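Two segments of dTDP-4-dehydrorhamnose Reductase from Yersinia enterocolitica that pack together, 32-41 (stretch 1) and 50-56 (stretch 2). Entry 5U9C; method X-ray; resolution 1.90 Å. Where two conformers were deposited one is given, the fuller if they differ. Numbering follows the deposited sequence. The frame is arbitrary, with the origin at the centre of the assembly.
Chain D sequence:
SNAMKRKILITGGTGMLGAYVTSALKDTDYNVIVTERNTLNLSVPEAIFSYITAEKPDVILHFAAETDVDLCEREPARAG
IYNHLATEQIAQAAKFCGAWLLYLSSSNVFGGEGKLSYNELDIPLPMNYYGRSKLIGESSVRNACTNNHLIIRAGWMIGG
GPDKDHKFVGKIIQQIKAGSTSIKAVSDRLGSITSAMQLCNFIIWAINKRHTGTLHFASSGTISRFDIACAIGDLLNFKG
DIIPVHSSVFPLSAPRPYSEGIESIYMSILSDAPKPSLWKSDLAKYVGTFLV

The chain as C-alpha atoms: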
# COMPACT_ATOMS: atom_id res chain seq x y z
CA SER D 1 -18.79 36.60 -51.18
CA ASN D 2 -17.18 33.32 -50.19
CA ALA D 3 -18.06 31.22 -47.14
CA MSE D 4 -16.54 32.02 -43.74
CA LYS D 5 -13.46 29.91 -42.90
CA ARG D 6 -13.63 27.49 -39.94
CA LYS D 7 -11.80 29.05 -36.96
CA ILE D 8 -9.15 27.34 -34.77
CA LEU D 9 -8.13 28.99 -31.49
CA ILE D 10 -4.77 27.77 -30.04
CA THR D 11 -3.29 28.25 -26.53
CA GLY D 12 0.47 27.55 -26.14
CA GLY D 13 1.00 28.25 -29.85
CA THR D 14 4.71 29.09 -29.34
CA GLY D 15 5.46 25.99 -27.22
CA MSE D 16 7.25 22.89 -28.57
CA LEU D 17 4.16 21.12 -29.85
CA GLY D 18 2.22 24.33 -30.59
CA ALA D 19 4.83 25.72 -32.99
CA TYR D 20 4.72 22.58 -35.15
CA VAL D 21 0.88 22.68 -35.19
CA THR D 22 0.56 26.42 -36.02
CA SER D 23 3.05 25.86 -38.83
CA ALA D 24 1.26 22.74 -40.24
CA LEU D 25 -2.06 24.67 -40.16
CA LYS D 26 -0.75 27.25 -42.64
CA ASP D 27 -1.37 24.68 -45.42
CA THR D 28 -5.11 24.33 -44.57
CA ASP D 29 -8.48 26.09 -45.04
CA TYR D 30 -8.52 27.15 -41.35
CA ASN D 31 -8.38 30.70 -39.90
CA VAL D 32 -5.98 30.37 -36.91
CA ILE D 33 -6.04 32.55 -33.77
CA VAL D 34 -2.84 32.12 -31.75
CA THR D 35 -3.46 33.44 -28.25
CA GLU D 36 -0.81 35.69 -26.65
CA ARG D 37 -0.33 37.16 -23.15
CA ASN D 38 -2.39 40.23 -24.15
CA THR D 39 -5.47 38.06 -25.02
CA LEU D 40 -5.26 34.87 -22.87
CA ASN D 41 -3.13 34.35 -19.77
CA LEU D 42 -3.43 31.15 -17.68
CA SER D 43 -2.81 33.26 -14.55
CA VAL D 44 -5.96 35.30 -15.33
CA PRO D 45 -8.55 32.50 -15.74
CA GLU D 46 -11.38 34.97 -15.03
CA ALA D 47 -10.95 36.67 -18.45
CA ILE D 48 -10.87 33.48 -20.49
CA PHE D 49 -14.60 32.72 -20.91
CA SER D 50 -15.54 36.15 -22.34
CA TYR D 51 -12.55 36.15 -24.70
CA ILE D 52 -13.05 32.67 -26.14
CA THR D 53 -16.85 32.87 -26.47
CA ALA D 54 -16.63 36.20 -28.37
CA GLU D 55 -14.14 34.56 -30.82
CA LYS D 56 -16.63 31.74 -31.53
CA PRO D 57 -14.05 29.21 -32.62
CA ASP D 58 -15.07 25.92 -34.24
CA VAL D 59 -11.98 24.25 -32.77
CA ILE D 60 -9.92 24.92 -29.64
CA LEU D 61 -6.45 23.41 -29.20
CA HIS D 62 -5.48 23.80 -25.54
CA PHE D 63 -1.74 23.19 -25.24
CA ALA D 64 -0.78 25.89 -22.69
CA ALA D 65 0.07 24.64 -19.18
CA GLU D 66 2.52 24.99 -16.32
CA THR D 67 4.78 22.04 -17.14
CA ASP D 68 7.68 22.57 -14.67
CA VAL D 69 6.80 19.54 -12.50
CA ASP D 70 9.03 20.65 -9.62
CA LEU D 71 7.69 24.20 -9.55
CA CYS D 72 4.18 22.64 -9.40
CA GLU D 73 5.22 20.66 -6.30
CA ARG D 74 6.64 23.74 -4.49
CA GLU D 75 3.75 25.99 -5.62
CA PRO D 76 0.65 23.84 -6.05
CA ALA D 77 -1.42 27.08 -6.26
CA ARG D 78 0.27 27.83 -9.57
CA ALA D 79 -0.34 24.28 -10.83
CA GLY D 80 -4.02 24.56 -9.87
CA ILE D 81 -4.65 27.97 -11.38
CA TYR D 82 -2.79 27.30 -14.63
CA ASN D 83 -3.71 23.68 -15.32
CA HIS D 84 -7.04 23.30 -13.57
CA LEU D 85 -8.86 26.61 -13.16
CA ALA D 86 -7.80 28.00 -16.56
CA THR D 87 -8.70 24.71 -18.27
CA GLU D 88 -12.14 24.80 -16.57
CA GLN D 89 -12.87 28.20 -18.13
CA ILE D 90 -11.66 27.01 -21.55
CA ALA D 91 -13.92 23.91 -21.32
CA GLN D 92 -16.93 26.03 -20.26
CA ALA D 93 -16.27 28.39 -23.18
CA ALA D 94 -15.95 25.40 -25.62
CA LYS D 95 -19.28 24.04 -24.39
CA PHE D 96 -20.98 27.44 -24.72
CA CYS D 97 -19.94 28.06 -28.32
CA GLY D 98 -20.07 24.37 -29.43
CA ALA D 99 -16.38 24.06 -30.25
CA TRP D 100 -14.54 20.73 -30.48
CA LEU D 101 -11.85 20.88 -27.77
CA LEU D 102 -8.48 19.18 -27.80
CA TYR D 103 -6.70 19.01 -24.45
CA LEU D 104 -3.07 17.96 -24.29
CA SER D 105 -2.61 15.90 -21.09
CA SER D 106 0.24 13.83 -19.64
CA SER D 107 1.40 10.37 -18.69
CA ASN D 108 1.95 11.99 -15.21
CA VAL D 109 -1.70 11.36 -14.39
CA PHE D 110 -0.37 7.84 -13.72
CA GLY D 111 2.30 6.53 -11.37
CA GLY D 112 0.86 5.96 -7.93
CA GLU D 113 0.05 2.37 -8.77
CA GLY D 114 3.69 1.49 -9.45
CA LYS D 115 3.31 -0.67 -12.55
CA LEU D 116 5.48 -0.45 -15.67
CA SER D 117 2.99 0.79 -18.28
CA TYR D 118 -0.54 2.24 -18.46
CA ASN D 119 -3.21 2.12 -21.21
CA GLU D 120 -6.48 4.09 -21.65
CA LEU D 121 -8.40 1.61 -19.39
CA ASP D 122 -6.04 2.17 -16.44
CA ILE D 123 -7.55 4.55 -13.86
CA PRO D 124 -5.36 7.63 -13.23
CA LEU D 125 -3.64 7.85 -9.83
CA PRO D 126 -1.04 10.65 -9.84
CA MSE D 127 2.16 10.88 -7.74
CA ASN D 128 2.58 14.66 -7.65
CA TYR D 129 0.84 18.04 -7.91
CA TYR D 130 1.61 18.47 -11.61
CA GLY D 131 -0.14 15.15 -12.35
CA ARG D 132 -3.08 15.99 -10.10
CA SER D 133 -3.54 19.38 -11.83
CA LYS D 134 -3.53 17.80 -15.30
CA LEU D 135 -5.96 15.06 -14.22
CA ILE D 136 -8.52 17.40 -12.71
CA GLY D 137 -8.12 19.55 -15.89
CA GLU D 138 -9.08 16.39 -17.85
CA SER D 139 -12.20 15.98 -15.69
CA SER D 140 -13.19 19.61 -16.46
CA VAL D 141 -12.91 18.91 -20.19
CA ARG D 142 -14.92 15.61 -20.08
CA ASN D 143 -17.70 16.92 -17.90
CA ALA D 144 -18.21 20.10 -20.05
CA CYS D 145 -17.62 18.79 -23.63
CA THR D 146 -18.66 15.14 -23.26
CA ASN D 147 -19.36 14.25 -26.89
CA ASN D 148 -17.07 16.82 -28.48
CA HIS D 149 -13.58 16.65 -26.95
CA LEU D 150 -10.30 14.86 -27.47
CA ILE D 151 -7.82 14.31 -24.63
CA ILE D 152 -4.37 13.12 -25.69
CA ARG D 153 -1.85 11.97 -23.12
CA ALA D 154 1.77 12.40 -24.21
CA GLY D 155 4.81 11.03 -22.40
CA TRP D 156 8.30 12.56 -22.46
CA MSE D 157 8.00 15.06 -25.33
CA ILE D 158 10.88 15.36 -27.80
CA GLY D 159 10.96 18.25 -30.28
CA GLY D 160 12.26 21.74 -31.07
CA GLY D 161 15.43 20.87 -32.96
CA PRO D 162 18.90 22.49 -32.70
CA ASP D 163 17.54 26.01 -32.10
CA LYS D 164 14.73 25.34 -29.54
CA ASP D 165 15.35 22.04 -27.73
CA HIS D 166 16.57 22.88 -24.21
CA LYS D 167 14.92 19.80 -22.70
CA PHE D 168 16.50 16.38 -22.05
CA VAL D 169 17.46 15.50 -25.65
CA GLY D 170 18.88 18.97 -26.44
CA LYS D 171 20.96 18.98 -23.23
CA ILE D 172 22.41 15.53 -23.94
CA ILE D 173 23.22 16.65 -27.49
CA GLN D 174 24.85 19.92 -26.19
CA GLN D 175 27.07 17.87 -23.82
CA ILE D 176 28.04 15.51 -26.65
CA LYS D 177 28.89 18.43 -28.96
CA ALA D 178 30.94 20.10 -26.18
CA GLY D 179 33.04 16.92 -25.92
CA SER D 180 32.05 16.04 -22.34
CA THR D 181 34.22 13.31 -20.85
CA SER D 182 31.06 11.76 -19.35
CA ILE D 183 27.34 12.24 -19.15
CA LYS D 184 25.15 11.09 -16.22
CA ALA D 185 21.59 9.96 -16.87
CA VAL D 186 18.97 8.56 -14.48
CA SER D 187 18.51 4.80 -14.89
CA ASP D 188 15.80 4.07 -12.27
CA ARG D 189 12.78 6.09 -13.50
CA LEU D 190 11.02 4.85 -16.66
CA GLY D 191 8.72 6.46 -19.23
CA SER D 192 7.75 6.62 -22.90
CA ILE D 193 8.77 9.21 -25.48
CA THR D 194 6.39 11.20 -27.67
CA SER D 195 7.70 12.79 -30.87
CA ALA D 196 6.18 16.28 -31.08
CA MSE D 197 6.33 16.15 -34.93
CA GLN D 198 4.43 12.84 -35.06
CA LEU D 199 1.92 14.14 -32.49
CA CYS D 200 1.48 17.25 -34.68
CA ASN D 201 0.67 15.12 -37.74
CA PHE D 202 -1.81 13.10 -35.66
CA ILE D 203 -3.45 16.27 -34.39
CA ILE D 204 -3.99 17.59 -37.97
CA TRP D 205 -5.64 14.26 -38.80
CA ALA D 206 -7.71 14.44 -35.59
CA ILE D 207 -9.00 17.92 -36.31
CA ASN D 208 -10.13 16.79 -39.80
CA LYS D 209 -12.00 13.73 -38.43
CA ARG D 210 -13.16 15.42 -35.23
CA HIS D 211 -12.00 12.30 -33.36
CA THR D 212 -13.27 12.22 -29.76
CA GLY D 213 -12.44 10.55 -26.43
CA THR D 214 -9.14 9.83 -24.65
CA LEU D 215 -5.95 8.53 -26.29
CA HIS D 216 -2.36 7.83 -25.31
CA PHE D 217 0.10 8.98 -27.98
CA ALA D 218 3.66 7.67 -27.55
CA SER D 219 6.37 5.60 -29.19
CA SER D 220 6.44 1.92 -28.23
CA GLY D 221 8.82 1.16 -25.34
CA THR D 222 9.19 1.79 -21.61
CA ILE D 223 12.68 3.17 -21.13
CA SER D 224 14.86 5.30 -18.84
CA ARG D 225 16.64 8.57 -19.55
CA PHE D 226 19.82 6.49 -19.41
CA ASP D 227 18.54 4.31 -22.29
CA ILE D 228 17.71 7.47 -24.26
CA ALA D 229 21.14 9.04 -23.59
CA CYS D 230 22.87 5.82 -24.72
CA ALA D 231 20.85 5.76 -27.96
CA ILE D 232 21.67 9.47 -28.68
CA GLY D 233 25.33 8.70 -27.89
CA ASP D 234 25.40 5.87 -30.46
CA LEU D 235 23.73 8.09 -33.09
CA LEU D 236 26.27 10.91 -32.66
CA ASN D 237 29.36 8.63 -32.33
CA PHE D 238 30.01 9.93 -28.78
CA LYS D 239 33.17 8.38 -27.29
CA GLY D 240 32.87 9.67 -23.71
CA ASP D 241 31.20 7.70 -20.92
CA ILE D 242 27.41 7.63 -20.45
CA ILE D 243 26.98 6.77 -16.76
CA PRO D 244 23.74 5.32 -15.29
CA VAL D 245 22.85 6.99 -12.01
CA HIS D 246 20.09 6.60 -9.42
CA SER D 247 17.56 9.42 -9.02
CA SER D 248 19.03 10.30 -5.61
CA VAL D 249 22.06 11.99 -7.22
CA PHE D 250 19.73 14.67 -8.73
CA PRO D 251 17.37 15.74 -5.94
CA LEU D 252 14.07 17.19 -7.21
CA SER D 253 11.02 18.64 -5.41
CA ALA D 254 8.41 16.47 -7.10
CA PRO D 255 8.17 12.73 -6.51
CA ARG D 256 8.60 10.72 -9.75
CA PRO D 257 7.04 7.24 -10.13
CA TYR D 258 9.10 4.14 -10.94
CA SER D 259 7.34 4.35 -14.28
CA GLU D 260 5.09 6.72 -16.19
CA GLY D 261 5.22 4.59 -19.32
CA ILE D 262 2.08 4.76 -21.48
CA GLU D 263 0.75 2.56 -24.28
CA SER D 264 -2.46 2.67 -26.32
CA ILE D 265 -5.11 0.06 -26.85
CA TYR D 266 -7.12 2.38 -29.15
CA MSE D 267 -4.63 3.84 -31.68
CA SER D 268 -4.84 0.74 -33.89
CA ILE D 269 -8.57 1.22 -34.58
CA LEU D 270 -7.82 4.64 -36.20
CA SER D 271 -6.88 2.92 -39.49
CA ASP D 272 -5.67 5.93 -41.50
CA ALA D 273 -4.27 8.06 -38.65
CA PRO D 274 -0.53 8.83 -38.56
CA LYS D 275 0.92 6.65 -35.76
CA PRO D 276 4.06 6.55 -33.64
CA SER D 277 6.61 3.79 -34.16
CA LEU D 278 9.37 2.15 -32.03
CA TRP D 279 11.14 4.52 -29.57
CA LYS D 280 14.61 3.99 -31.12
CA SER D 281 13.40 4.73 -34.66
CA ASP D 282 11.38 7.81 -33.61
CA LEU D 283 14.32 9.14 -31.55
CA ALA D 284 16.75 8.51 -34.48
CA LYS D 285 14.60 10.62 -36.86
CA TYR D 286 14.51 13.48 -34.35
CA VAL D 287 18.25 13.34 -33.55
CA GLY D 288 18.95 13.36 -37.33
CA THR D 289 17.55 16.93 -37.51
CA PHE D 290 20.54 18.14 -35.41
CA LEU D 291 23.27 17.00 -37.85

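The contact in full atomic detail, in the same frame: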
# COMPACT_ATOMS: atom_id res chain seq x y z
N VAL D 32 -6.60 30.71 -38.20
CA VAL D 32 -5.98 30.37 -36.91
C VAL D 32 -5.73 31.57 -36.00
O VAL D 32 -5.08 32.52 -36.40
CB VAL D 32 -4.64 29.64 -37.12
CG1 VAL D 32 -4.08 29.12 -35.81
CG2 VAL D 32 -4.79 28.48 -38.10
N ILE D 33 -6.24 31.50 -34.78
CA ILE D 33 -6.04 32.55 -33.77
C ILE D 33 -5.07 31.97 -32.74
O ILE D 33 -5.38 30.99 -32.03
CB ILE D 33 -7.37 32.92 -33.05
CG1 ILE D 33 -8.44 33.30 -34.06
CG2 ILE D 33 -7.15 34.06 -32.05
CD1 ILE D 33 -8.07 34.47 -34.95
N VAL D 34 -3.88 32.55 -32.69
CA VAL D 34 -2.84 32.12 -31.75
C VAL D 34 -2.90 33.08 -30.58
O VAL D 34 -2.55 34.24 -30.71
CB VAL D 34 -1.44 32.14 -32.40
CG1 VAL D 34 -0.38 31.68 -31.41
CG2 VAL D 34 -1.42 31.27 -33.65
N THR D 35 -3.35 32.59 -29.42
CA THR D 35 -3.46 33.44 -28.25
C THR D 35 -2.07 33.88 -27.76
O THR D 35 -1.08 33.18 -27.95
CB THR D 35 -4.24 32.76 -27.10
OG1 THR D 35 -3.47 31.69 -26.55
CG2 THR D 35 -5.57 32.23 -27.59
N GLU D 36 -2.03 35.08 -27.20
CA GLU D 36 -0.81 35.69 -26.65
C GLU D 36 -1.16 36.18 -25.25
O GLU D 36 -2.34 36.15 -24.86
CB GLU D 36 -0.36 36.86 -27.51
CG GLU D 36 0.13 36.49 -28.89
CD GLU D 36 0.50 37.71 -29.72
OE1 GLU D 36 0.08 38.84 -29.35
OE2 GLU D 36 1.19 37.54 -30.74
N ARG D 37 -0.16 36.67 -24.52
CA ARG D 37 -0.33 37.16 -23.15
C ARG D 37 -1.39 38.27 -23.07
O ARG D 37 -2.17 38.33 -22.12
CB ARG D 37 1.01 37.67 -22.59
CG ARG D 37 1.04 37.93 -21.08
CD ARG D 37 1.05 36.64 -20.26
NE ARG D 37 2.28 35.86 -20.44
CZ ARG D 37 2.51 34.66 -19.91
NH1 ARG D 37 1.60 34.05 -19.16
NH2 ARG D 37 3.67 34.05 -20.14
N ASN D 38 -1.43 39.12 -24.09
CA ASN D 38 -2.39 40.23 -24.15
C ASN D 38 -3.85 39.81 -24.43
O ASN D 38 -4.74 40.64 -24.37
CB ASN D 38 -1.95 41.30 -25.17
CG ASN D 38 -1.90 40.78 -26.60
OD1 ASN D 38 -1.80 39.57 -26.84
ND2 ASN D 38 -1.95 41.70 -27.56
N THR D 39 -4.09 38.53 -24.78
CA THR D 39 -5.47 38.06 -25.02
C THR D 39 -5.88 36.91 -24.07
O THR D 39 -7.03 36.84 -23.66
CB THR D 39 -5.69 37.63 -26.49
OG1 THR D 39 -4.74 36.62 -26.86
CG2 THR D 39 -5.58 38.83 -27.44
N LEU D 40 -4.96 36.01 -23.74
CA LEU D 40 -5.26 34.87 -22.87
C LEU D 40 -4.02 34.56 -22.04
O LEU D 40 -2.93 34.35 -22.58
CB LEU D 40 -5.73 33.67 -23.69
CG LEU D 40 -6.30 32.47 -22.92
CD1 LEU D 40 -7.19 31.61 -23.79
CD2 LEU D 40 -5.20 31.65 -22.26
N ASN D 41 -4.20 34.59 -20.73
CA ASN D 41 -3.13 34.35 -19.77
C ASN D 41 -3.69 33.33 -18.76
O ASN D 41 -4.75 33.56 -18.16
CB ASN D 41 -2.77 35.70 -19.12
CG ASN D 41 -1.65 35.61 -18.11
OD1 ASN D 41 -1.31 34.53 -17.59
ND2 ASN D 41 -1.07 36.78 -17.78
N SER D 50 -15.07 35.06 -21.47
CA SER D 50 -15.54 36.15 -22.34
C SER D 50 -14.75 36.22 -23.63
O SER D 50 -15.32 36.37 -24.70
CB SER D 50 -15.49 37.50 -21.64
OG SER D 50 -16.41 37.53 -20.59
N TYR D 51 -13.43 36.09 -23.51
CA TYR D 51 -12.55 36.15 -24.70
C TYR D 51 -12.84 35.03 -25.68
O TYR D 51 -13.13 35.29 -26.84
CB TYR D 51 -11.05 36.15 -24.32
CG TYR D 51 -10.16 35.97 -25.51
CD1 TYR D 51 -10.04 36.96 -26.49
CD2 TYR D 51 -9.46 34.79 -25.69
CE1 TYR D 51 -9.24 36.77 -27.62
CE2 TYR D 51 -8.67 34.58 -26.79
CZ TYR D 51 -8.55 35.56 -27.75
OH TYR D 51 -7.75 35.31 -28.83
N ILE D 52 -12.81 33.79 -25.22
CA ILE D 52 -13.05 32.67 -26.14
C ILE D 52 -14.46 32.66 -26.75
O ILE D 52 -14.59 32.44 -27.96
CB ILE D 52 -12.71 31.33 -25.49
CG1 ILE D 52 -11.21 31.31 -25.14
CG2 ILE D 52 -13.09 30.17 -26.41
CD1 ILE D 52 -10.74 30.01 -24.53
N THR D 53 -15.49 32.92 -25.95
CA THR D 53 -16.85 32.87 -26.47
C THR D 53 -17.09 33.94 -27.54
O THR D 53 -17.78 33.67 -28.51
CB THR D 53 -17.94 32.92 -25.37
OG1 THR D 53 -17.75 34.07 -24.54
CG2 THR D 53 -17.88 31.68 -24.52
N ALA D 54 -16.50 35.13 -27.36
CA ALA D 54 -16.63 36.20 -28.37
C ALA D 54 -15.92 35.82 -29.68
O ALA D 54 -16.35 36.27 -30.75
CB ALA D 54 -16.12 37.54 -27.84
N GLU D 55 -14.85 35.01 -29.61
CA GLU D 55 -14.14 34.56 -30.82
C GLU D 55 -14.92 33.51 -31.60
O GLU D 55 -14.70 33.32 -32.80
CB GLU D 55 -12.75 33.99 -30.49
CG GLU D 55 -11.75 35.01 -29.98
CD GLU D 55 -11.42 36.05 -31.02
OE1 GLU D 55 -11.14 35.66 -32.16
OE2 GLU D 55 -11.44 37.25 -30.69
N LYS D 56 -15.81 32.79 -30.91
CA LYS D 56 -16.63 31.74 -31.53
C LYS D 56 -15.84 30.77 -32.39
O LYS D 56 -16.14 30.57 -33.55
CB LYS D 56 -17.78 32.35 -32.34
CG LYS D 56 -18.77 33.10 -31.47
CD LYS D 56 -19.86 33.77 -32.27
CE LYS D 56 -20.84 34.45 -31.33
NZ LYS D 56 -21.88 35.18 -32.08

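One tyrosine takes the largest share of this contact, touching four residues of the other stretch, and no hydrogen bond crosses it. Tyr51 projects from its helix toward the other stretch with chi1 in the t well, and of the 273 Å² buried in total, 99 Å² belongs to this residue. Thr39 lies over one face of its ring: the backbone O of Thr39 comes within 3.7 Å of Tyr51 CG, and Thr39 CB sits 4.1 Å from the ring centroid, a CH-pi contact. The ring's length carries its hydroxyl on to the strand, where Ile33 CG2 is 3.5 Å from Tyr51 OH, while Thr35 CG2 approaches the ring edge, 4.0 Å from the same OH.

Hydrogen bonds within the loop hold that threonine's position. Thr39 N and Leu40 N both donate to Glu36 O, and Glu36 N donates to Thr39 OG1 at 3.1 Å, nearly linear. A small beta-branched residue thus serves twice, its hydroxyl tying the turn together while its CB meets the aromatic face.

Apolar residues extend the contact. Buried Leu40 places CD1 4.0 Å from Ile52 CD1; the CA-to-CB bond of Ile52 points sideways, but its extended end comes nearer. One helical turn beyond Tyr51, Glu55 contributes chiefly by packing, with OE1 4.1 Å from Ile33 CG1 and hydrogen-bonded elsewhere in the structure.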